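PDB 3JTN: adapter protein MecA 2 from Bacillus subtilis, which acts as an adaptor that recognises unfolded and aggregated proteins and ComK and targets them to the ClpC protease, its C-terminal domain being the part that interacts with ClpC. Local coordinates for residues 3-8 and 54-59; 29-34 and 65-70. All coordinates share one frame; numbering follows the deposited sequence.

Contact 1: residues 3-8 and 54-59; sequences IIYQFH and AVLAEY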
ATOM      1  N   ILE A   3       3.773   8.330  -0.087  1.00 57.35           N
ATOM      2  CA  ILE A   3       2.404   7.840  -0.123  1.00 47.64           C
ATOM      3  C   ILE A   3       2.177   6.738   0.897  1.00 45.30           C
ATOM      4  O   ILE A   3       2.877   5.731   0.888  1.00 43.32           O
ATOM      5  CB  ILE A   3       2.065   7.248  -1.485  1.00 42.29           C
ATOM      6  CG1 ILE A   3       2.692   8.064  -2.600  1.00 42.22           C
ATOM      7  CG2 ILE A   3       0.554   7.130  -1.663  1.00 39.84           C
ATOM      8  CD1 ILE A   3       2.246   7.626  -3.976  1.00 42.02           C
ATOM      9  N   ILE A   4       1.178   6.922   1.754  1.00 43.69           N
ATOM     10  CA  ILE A   4       0.792   5.904   2.712  1.00 37.41           C
ATOM     11  C   ILE A   4      -0.712   5.969   2.863  1.00 37.30           C
ATOM     12  O   ILE A   4      -1.266   7.021   3.192  1.00 37.57           O
ATOM     13  CB  ILE A   4       1.408   6.152   4.099  1.00 37.71           C
ATOM     14  CG1 ILE A   4       2.911   6.399   3.990  1.00 41.12           C
ATOM     15  CG2 ILE A   4       1.137   4.984   5.022  1.00 33.30           C
ATOM     16  CD1 ILE A   4       3.605   6.609   5.333  1.00 43.36           C
ATOM     17  N   TYR A   5      -1.378   4.846   2.626  1.00 34.78           N
ATOM     18  CA  TYR A   5      -2.807   4.782   2.848  1.00 35.18           C
ATOM     19  C   TYR A   5      -3.104   3.796   3.954  1.00 34.35           C
ATOM     20  O   TYR A   5      -2.408   2.799   4.092  1.00 35.10           O
ATOM     21  CB  TYR A   5      -3.545   4.413   1.556  1.00 33.39           C
ATOM     22  CG  TYR A   5      -4.061   5.634   0.837  1.00 36.83           C
ATOM     23  CD1 TYR A   5      -5.398   5.744   0.480  1.00 35.00           C
ATOM     24  CD2 TYR A   5      -3.215   6.697   0.551  1.00 42.24           C
ATOM     25  CE1 TYR A   5      -5.871   6.866  -0.162  1.00 39.21           C
ATOM     26  CE2 TYR A   5      -3.680   7.831  -0.092  1.00 43.76           C
ATOM     27  CZ  TYR A   5      -5.011   7.912  -0.439  1.00 46.35           C
ATOM     28  OH  TYR A   5      -5.490   9.032  -1.083  1.00 53.74           O
ATOM     29  N   GLN A   6      -4.104   4.098   4.772  1.00 33.47           N
ATOM     30  CA  GLN A   6      -4.579   3.121   5.726  1.00 34.89           C
ATOM     31  C   GLN A   6      -5.720   2.374   5.065  1.00 41.27           C
ATOM     32  O   GLN A   6      -6.346   2.873   4.128  1.00 44.15           O
ATOM     33  CB  GLN A   6      -5.020   3.778   7.035  1.00 36.73           C
ATOM     34  CG  GLN A   6      -6.180   4.734   6.937  1.00 41.85           C
ATOM     35  CD  GLN A   6      -6.441   5.432   8.261  1.00 47.73           C
ATOM     36  OE1 GLN A   6      -6.867   6.588   8.297  1.00 51.44           O
ATOM     37  NE2 GLN A   6      -6.160   4.742   9.360  1.00 47.82           N
ATOM     38  N   PHE A   7      -5.985   1.172   5.544  1.00 44.30           N
ATOM     39  CA  PHE A   7      -6.980   0.329   4.909  1.00 44.84           C
ATOM     40  C   PHE A   7      -7.935  -0.258   5.929  1.00 50.01           C
ATOM     41  O   PHE A   7      -7.545  -0.563   7.055  1.00 52.92           O
ATOM     42  CB  PHE A   7      -6.300  -0.746   4.059  1.00 38.85           C
ATOM     43  CG  PHE A   7      -5.585  -0.183   2.870  1.00 38.71           C
ATOM     44  CD1 PHE A   7      -6.246  -0.030   1.657  1.00 37.17           C
ATOM     45  CD2 PHE A   7      -4.272   0.248   2.973  1.00 37.08           C
ATOM     46  CE1 PHE A   7      -5.598   0.519   0.571  1.00 37.00           C
ATOM     47  CE2 PHE A   7      -3.620   0.796   1.888  1.00 36.34           C
ATOM     48  CZ  PHE A   7      -4.275   0.933   0.688  1.00 37.24           C
ATOM     49  N   HIS A   8      -9.201  -0.362   5.547  1.00 51.90           N
ATOM     50  CA  HIS A   8     -10.199  -0.884   6.455  1.00 54.39           C
ATOM     51  C   HIS A   8      -9.808  -2.307   6.838  1.00 49.22           C
ATOM     52  O   HIS A   8      -9.697  -2.634   8.019  1.00 50.89           O
ATOM     53  CB  HIS A   8     -11.581  -0.841   5.809  1.00 59.37           C
ATOM     54  CG  HIS A   8     -12.618  -1.586   6.582  1.00 64.96           C
ATOM     55  ND1 HIS A   8     -12.965  -1.248   7.871  1.00 67.46           N
ATOM     56  CD2 HIS A   8     -13.372  -2.660   6.254  1.00 68.18           C
ATOM     57  CE1 HIS A   8     -13.894  -2.082   8.305  1.00 70.41           C
ATOM     58  NE2 HIS A   8     -14.159  -2.947   7.343  1.00 71.57           N
ATOM     59  N   ALA A  54      -5.187   8.452  -6.500  1.00 40.07           N
ATOM     60  CA  ALA A  54      -6.568   8.324  -6.933  1.00 38.25           C
ATOM     61  C   ALA A  54      -7.016   6.875  -6.818  1.00 42.59           C
ATOM     62  O   ALA A  54      -8.093   6.601  -6.290  1.00 48.20           O
ATOM     63  CB  ALA A  54      -6.735   8.830  -8.361  1.00 37.72           C
ATOM     64  N   VAL A  55      -6.196   5.941  -7.297  1.00 40.97           N
ATOM     65  CA  VAL A  55      -6.585   4.538  -7.208  1.00 40.22           C
ATOM     66  C   VAL A  55      -6.472   4.050  -5.775  1.00 41.33           C
ATOM     67  O   VAL A  55      -7.271   3.222  -5.340  1.00 39.22           O
ATOM     68  CB  VAL A  55      -5.795   3.594  -8.157  1.00 43.59           C
ATOM     69  CG1 VAL A  55      -5.269   4.352  -9.373  1.00 45.30           C
ATOM     70  CG2 VAL A  55      -4.675   2.908  -7.426  1.00 42.86           C
ATOM     71  N   LEU A  56      -5.489   4.566  -5.035  1.00 42.03           N
ATOM     72  CA  LEU A  56      -5.327   4.186  -3.634  1.00 40.41           C
ATOM     73  C   LEU A  56      -6.584   4.510  -2.844  1.00 39.43           C
ATOM     74  O   LEU A  56      -7.007   3.719  -1.998  1.00 36.30           O
ATOM     75  CB  LEU A  56      -4.146   4.907  -2.998  1.00 39.92           C
ATOM     76  CG  LEU A  56      -2.770   4.296  -3.210  1.00 40.05           C
ATOM     77  CD1 LEU A  56      -1.785   4.982  -2.285  1.00 36.40           C
ATOM     78  CD2 LEU A  56      -2.808   2.804  -2.951  1.00 37.94           C
ATOM     79  N   ALA A  57      -7.163   5.678  -3.131  1.00 41.13           N
ATOM     80  CA  ALA A  57      -8.354   6.183  -2.441  1.00 42.44           C
ATOM     81  C   ALA A  57      -9.586   5.315  -2.657  1.00 44.93           C
ATOM     82  O   ALA A  57     -10.517   5.331  -1.841  1.00 47.15           O
ATOM     83  CB  ALA A  57      -8.648   7.614  -2.866  1.00 39.94           C
ATOM     84  N   GLU A  58      -9.601   4.577  -3.763  1.00 44.04           N
ATOM     85  CA  GLU A  58     -10.696   3.657  -4.041  1.00 42.89           C
ATOM     86  C   GLU A  58     -10.685   2.531  -3.025  1.00 39.38           C
ATOM     87  O   GLU A  58     -11.715   1.943  -2.728  1.00 41.71           O
ATOM     88  CB  GLU A  58     -10.566   3.064  -5.446  1.00 47.98           C
ATOM     89  CG  GLU A  58     -10.833   4.040  -6.592  1.00 57.10           C
ATOM     90  CD  GLU A  58     -10.376   3.490  -7.942  1.00 63.96           C
ATOM     91  OE1 GLU A  58      -9.665   2.455  -7.960  1.00 65.47           O
ATOM     92  OE2 GLU A  58     -10.718   4.094  -8.984  1.00 66.26           O
ATOM     93  N   TYR A  59      -9.510   2.221  -2.488  1.00 37.67           N
ATOM     94  CA  TYR A  59      -9.377   1.053  -1.622  1.00 33.77           C
ATOM     95  C   TYR A  59      -9.089   1.386  -0.163  1.00 33.86           C
ATOM     96  O   TYR A  59      -9.418   0.618   0.737  1.00 31.97           O
ATOM     97  CB  TYR A  59      -8.307   0.124  -2.176  1.00 35.02           C
ATOM     98  CG  TYR A  59      -8.693  -0.499  -3.492  1.00 38.30           C
ATOM     99  CD1 TYR A  59      -9.472  -1.648  -3.530  1.00 43.26           C
ATOM    100  CD2 TYR A  59      -8.285   0.060  -4.694  1.00 39.06           C
ATOM    101  CE1 TYR A  59      -9.838  -2.230  -4.739  1.00 46.92           C
ATOM    102  CE2 TYR A  59      -8.637  -0.516  -5.908  1.00 43.74           C
ATOM    103  CZ  TYR A  59      -9.415  -1.663  -5.921  1.00 46.99           C
ATOM    104  OH  TYR A  59      -9.771  -2.252  -7.114  1.00 49.65           O
TER
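Leu56 packs against one face of the Tyr5 ring and has the largest share of the surface buried between strand 3-7 and helix 49-59. Its CB stands over the centre of the Tyr5 ring in a CH-pi contact, 3.7 Å from the centroid and 8° off the ring normal. Farther out on the same side chain, CD1 meets Tyr5 CD2 at 3.6 Å and presses on CG2 of Ile3 at 3.2 Å, tighter than usual for two methyl groups. Leu56 CD2 only brushes CZ of Phe7, at 4.3 Å. In this C-terminal domain of the adaptor, helix 49-59 covers one face of an antiparallel sheet, its segment axis running only 16° from that of the strand; Leu16 of helix 10-22 and Leu39 of strand 36-41 also pack on Leu56. An alanine at Tyr5 would probably leave Leu56 CB without its aromatic cover and open a gap between strand and helix. Farther along, Phe7 turns its ring edge to Tyr59, with CE1 3.9 Å from Tyr59 CB, while the Tyr59 hydroxyl leads away to hydrogen-bond Ser19. The more solvent-facing margin is at Ala57: the Tyr5 ring passes close to its backbone, CE1 to Ala57 CA at 3.4 Å, but the exposed Ala57 CB comes only to 3.9 Å from Tyr5 OH.

Contact 2: residues 29-34 and 65-70; sequences TVYHYD and LTIYRL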
ATOM      1  N   THR A  29       4.934  -1.364   0.348  1.00 32.90           N
ATOM      2  CA  THR A  29       5.296  -1.897   1.640  1.00 31.14           C
ATOM      3  C   THR A  29       4.092  -1.863   2.546  1.00 32.00           C
ATOM      4  O   THR A  29       3.538  -0.799   2.823  1.00 33.05           O
ATOM      5  CB  THR A  29       6.426  -1.101   2.264  1.00 34.45           C
ATOM      6  OG1 THR A  29       7.644  -1.433   1.590  1.00 38.20           O
ATOM      7  CG2 THR A  29       6.554  -1.452   3.737  1.00 32.85           C
ATOM      8  N   VAL A  30       3.676  -3.035   2.995  1.00 33.43           N
ATOM      9  CA  VAL A  30       2.533  -3.136   3.888  1.00 33.47           C
ATOM     10  C   VAL A  30       2.988  -3.162   5.333  1.00 31.76           C
ATOM     11  O   VAL A  30       3.827  -3.979   5.704  1.00 31.94           O
ATOM     12  CB  VAL A  30       1.711  -4.409   3.614  1.00 28.11           C
ATOM     13  CG1 VAL A  30       0.614  -4.571   4.665  1.00 27.47           C
ATOM     14  CG2 VAL A  30       1.130  -4.368   2.206  1.00 22.91           C
ATOM     15  N   TYR A  31       2.424  -2.266   6.138  1.00 29.04           N
ATOM     16  CA  TYR A  31       2.651  -2.264   7.574  1.00 31.82           C
ATOM     17  C   TYR A  31       1.368  -2.607   8.310  1.00 33.38           C
ATOM     18  O   TYR A  31       0.284  -2.334   7.818  1.00 30.60           O
ATOM     19  CB  TYR A  31       3.106  -0.885   8.045  1.00 37.39           C
ATOM     20  CG  TYR A  31       4.431  -0.443   7.490  1.00 42.37           C
ATOM     21  CD1 TYR A  31       5.623  -0.865   8.065  1.00 47.34           C
ATOM     22  CD2 TYR A  31       4.494   0.409   6.398  1.00 47.47           C
ATOM     23  CE1 TYR A  31       6.853  -0.451   7.559  1.00 52.20           C
ATOM     24  CE2 TYR A  31       5.712   0.831   5.886  1.00 51.04           C
ATOM     25  CZ  TYR A  31       6.889   0.396   6.469  1.00 54.93           C
ATOM     26  OH  TYR A  31       8.101   0.816   5.955  1.00 61.59           O
ATOM     27  N   HIS A  32       1.499  -3.200   9.494  1.00 36.51           N
ATOM     28  CA  HIS A  32       0.362  -3.338  10.394  1.00 37.58           C
ATOM     29  C   HIS A  32       0.654  -2.515  11.629  1.00 39.76           C
ATOM     30  O   HIS A  32       1.662  -2.714  12.294  1.00 40.68           O
ATOM     31  CB  HIS A  32       0.101  -4.796  10.783  1.00 37.18           C
ATOM     32  CG  HIS A  32      -1.075  -4.965  11.693  1.00 44.06           C
ATOM     33  ND1 HIS A  32      -2.377  -4.913  11.243  1.00 46.82           N
ATOM     34  CD2 HIS A  32      -1.148  -5.173  13.028  1.00 48.86           C
ATOM     35  CE1 HIS A  32      -3.201  -5.089  12.261  1.00 49.01           C
ATOM     36  NE2 HIS A  32      -2.480  -5.249  13.356  1.00 50.47           N
ATOM     37  N   TYR A  33      -0.230  -1.583  11.930  1.00 41.34           N
ATOM     38  CA  TYR A  33      -0.016  -0.696  13.052  1.00 47.36           C
ATOM     39  C   TYR A  33      -1.359  -0.314  13.652  1.00 51.15           C
ATOM     40  O   TYR A  33      -2.286   0.043  12.928  1.00 50.65           O
ATOM     41  CB  TYR A  33       0.768   0.544  12.599  1.00 47.88           C
ATOM     42  CG  TYR A  33       0.895   1.607  13.660  1.00 53.31           C
ATOM     43  CD1 TYR A  33       1.816   1.480  14.696  1.00 55.71           C
ATOM     44  CD2 TYR A  33       0.089   2.737  13.636  1.00 56.45           C
ATOM     45  CE1 TYR A  33       1.929   2.447  15.669  1.00 58.10           C
ATOM     46  CE2 TYR A  33       0.195   3.715  14.610  1.00 58.47           C
ATOM     47  CZ  TYR A  33       1.116   3.563  15.622  1.00 60.21           C
ATOM     48  OH  TYR A  33       1.223   4.535  16.590  1.00 63.87           O
ATOM     49  N   ASP A  34      -1.470  -0.412  14.973  1.00 56.87           N
ATOM     50  CA  ASP A  34      -2.690  -0.005  15.656  1.00 60.45           C
ATOM     51  C   ASP A  34      -3.922  -0.722  15.085  1.00 59.30           C
ATOM     52  O   ASP A  34      -4.968  -0.107  14.875  1.00 58.49           O
ATOM     53  CB  ASP A  34      -2.865   1.515  15.547  1.00 63.04           C
ATOM     54  CG  ASP A  34      -3.662   2.101  16.698  1.00 66.83           C
ATOM     55  OD1 ASP A  34      -3.385   1.742  17.865  1.00 66.43           O
ATOM     56  OD2 ASP A  34      -4.557   2.936  16.429  1.00 69.60           O
ATOM     57  N   LEU A  65      -0.189   9.324   9.400  1.00 50.86           N
ATOM     58  CA  LEU A  65       0.973   8.621   9.921  1.00 53.30           C
ATOM     59  C   LEU A  65       2.226   9.003   9.154  1.00 51.45           C
ATOM     60  O   LEU A  65       2.151   9.477   8.030  1.00 48.72           O
ATOM     61  CB  LEU A  65       0.767   7.110   9.867  1.00 54.39           C
ATOM     62  CG  LEU A  65       0.302   6.472  11.174  1.00 58.73           C
ATOM     63  CD1 LEU A  65      -0.990   7.107  11.658  1.00 59.90           C
ATOM     64  CD2 LEU A  65       0.131   4.989  10.975  1.00 59.12           C
ATOM     65  N   THR A  66       3.381   8.825   9.783  1.00 51.36           N
ATOM     66  CA  THR A  66       4.641   8.935   9.074  1.00 46.00           C
ATOM     67  C   THR A  66       5.123   7.523   8.777  1.00 40.53           C
ATOM     68  O   THR A  66       4.668   6.558   9.408  1.00 37.64           O
ATOM     69  CB  THR A  66       5.675   9.698   9.904  1.00 51.37           C
ATOM     70  OG1 THR A  66       5.972   8.965  11.102  1.00 52.40           O
ATOM     71  CG2 THR A  66       5.121  11.054  10.282  1.00 54.63           C
ATOM     72  N   ILE A  67       6.016   7.383   7.801  1.00 42.31           N
ATOM     73  CA  ILE A  67       6.625   6.080   7.538  1.00 42.03           C
ATOM     74  C   ILE A  67       7.535   5.755   8.711  1.00 39.97           C
ATOM     75  O   ILE A  67       7.793   4.588   9.004  1.00 39.60           O
ATOM     76  CB  ILE A  67       7.454   6.067   6.239  1.00 45.78           C
ATOM     77  CG1 ILE A  67       7.866   4.638   5.874  1.00 47.60           C
ATOM     78  CG2 ILE A  67       8.689   6.952   6.379  1.00 46.99           C
ATOM     79  CD1 ILE A  67       6.775   3.835   5.193  1.00 47.76           C
ATOM     80  N   TYR A  68       8.019   6.805   9.374  1.00 42.37           N
ATOM     81  CA  TYR A  68       8.814   6.652  10.592  1.00 46.12           C
ATOM     82  C   TYR A  68       7.987   5.968  11.677  1.00 46.70           C
ATOM     83  O   TYR A  68       8.408   4.967  12.257  1.00 48.65           O
ATOM     84  CB  TYR A  68       9.333   7.999  11.106  1.00 50.08           C
ATOM     85  CG  TYR A  68      10.059   7.856  12.427  1.00 53.42           C
ATOM     86  CD1 TYR A  68      11.391   7.481  12.466  1.00 56.92           C
ATOM     87  CD2 TYR A  68       9.394   8.044  13.631  1.00 55.60           C
ATOM     88  CE1 TYR A  68      12.057   7.318  13.669  1.00 63.00           C
ATOM     89  CE2 TYR A  68      10.045   7.888  14.837  1.00 60.34           C
ATOM     90  CZ  TYR A  68      11.378   7.522  14.854  1.00 64.07           C
ATOM     91  OH  TYR A  68      12.039   7.360  16.051  1.00 68.33           O
ATOM     92  N   ARG A  69       6.807   6.513  11.948  1.00 47.52           N
ATOM     93  CA  ARG A  69       5.910   5.916  12.926  1.00 52.27           C
ATOM     94  C   ARG A  69       5.634   4.462  12.572  1.00 50.21           C
ATOM     95  O   ARG A  69       5.578   3.591  13.447  1.00 49.65           O
ATOM     96  CB  ARG A  69       4.592   6.681  12.984  1.00 57.87           C
ATOM     97  CG  ARG A  69       3.747   6.343  14.207  1.00 63.99           C
ATOM     98  CD  ARG A  69       4.365   6.936  15.468  1.00 69.19           C
ATOM     99  NE  ARG A  69       3.485   6.826  16.630  1.00 72.56           N
ATOM    100  CZ  ARG A  69       3.669   5.976  17.636  1.00 73.84           C
ATOM    101  NH1 ARG A  69       4.708   5.151  17.632  1.00 74.09           N
ATOM    102  NH2 ARG A  69       2.816   5.950  18.652  1.00 73.78           N
ATOM    103  N   LEU A  70       5.461   4.208  11.280  1.00 46.15           N
ATOM    104  CA  LEU A  70       5.161   2.866  10.797  1.00 46.02           C
ATOM    105  C   LEU A  70       6.366   1.920  10.843  1.00 46.06           C
ATOM    106  O   LEU A  70       6.211   0.731  11.096  1.00 45.60           O
ATOM    107  CB  LEU A  70       4.584   2.917   9.372  1.00 43.35           C
ATOM    108  CG  LEU A  70       3.116   3.347   9.232  1.00 40.52           C
ATOM    109  CD1 LEU A  70       2.639   3.269   7.780  1.00 37.46           C
ATOM    110  CD2 LEU A  70       2.213   2.516  10.124  1.00 38.60           C
TER
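Tyr33, Tyr31 and Leu70 account for most of the surface buried here, the two tyrosines of strand 29-33 reaching toward the start of helix 67-73 with Leu70 against both. The Leu70 CB sits over one face of the Tyr31 ring, displaced toward its rim, in a CH-pi contact 3.9 Å from the centroid. Its methyls divide the work: CD1 packs on Tyr31 CD2 at 3.7 Å, and CD2 reaches Tyr33 CB at 3.5 Å. Ile67 crosses Tyr31 at about a right angle, its CD1 set 3.3 Å from Tyr31 CE2. Tyr33 has CG anti to the backbone N (chi1 173°). Its ring passes Leu65, whose CD2 touches Tyr33 CD2 at 3.5 Å, and its hydroxyl lies over one face of the Arg69 guanidinium. The ring and guanidinium planes are 64° apart, and although Tyr33 OH is 3.0 Å from Arg69 NH2, the angle is too poor for a hydrogen bond; Arg69 also makes a cation-pi contact with Tyr73. Thr66 is the N-cap, its OG1 accepting from Arg69 N at 2.7 Å. Strand 29-33 pairs with strands 36-41 and 75-78; Phe38 and Ile4 of strands 36-41 and 3-7 also pack on Leu70, seating helix 67-73 on the sheet.

In the fold
From the N terminus the chain enters strand 3-7, the first half of contact 1, passes through helix 10-22 and reaches strand 29-33, which opens contact 2. After strand 36-41 comes helix 49-59, whose end closes contact 1 across 45 intervening residues. The short strand 61-62 then leads to helix 67-73, which returns to strand 29-33 and closes contact 2 across 30. The two closures cross, because the segments alternate along the chain. Helices 49-59 and 67-73 pack on opposite faces of the same antiparallel sheet, in which strand 36-41 lies between strands 3-7 and 29-33. Ile4, on the face of strand 3-7 turned away from helix 49-59, reaches contact 2 with its CG2 3.6 Å from Leu70 CD1.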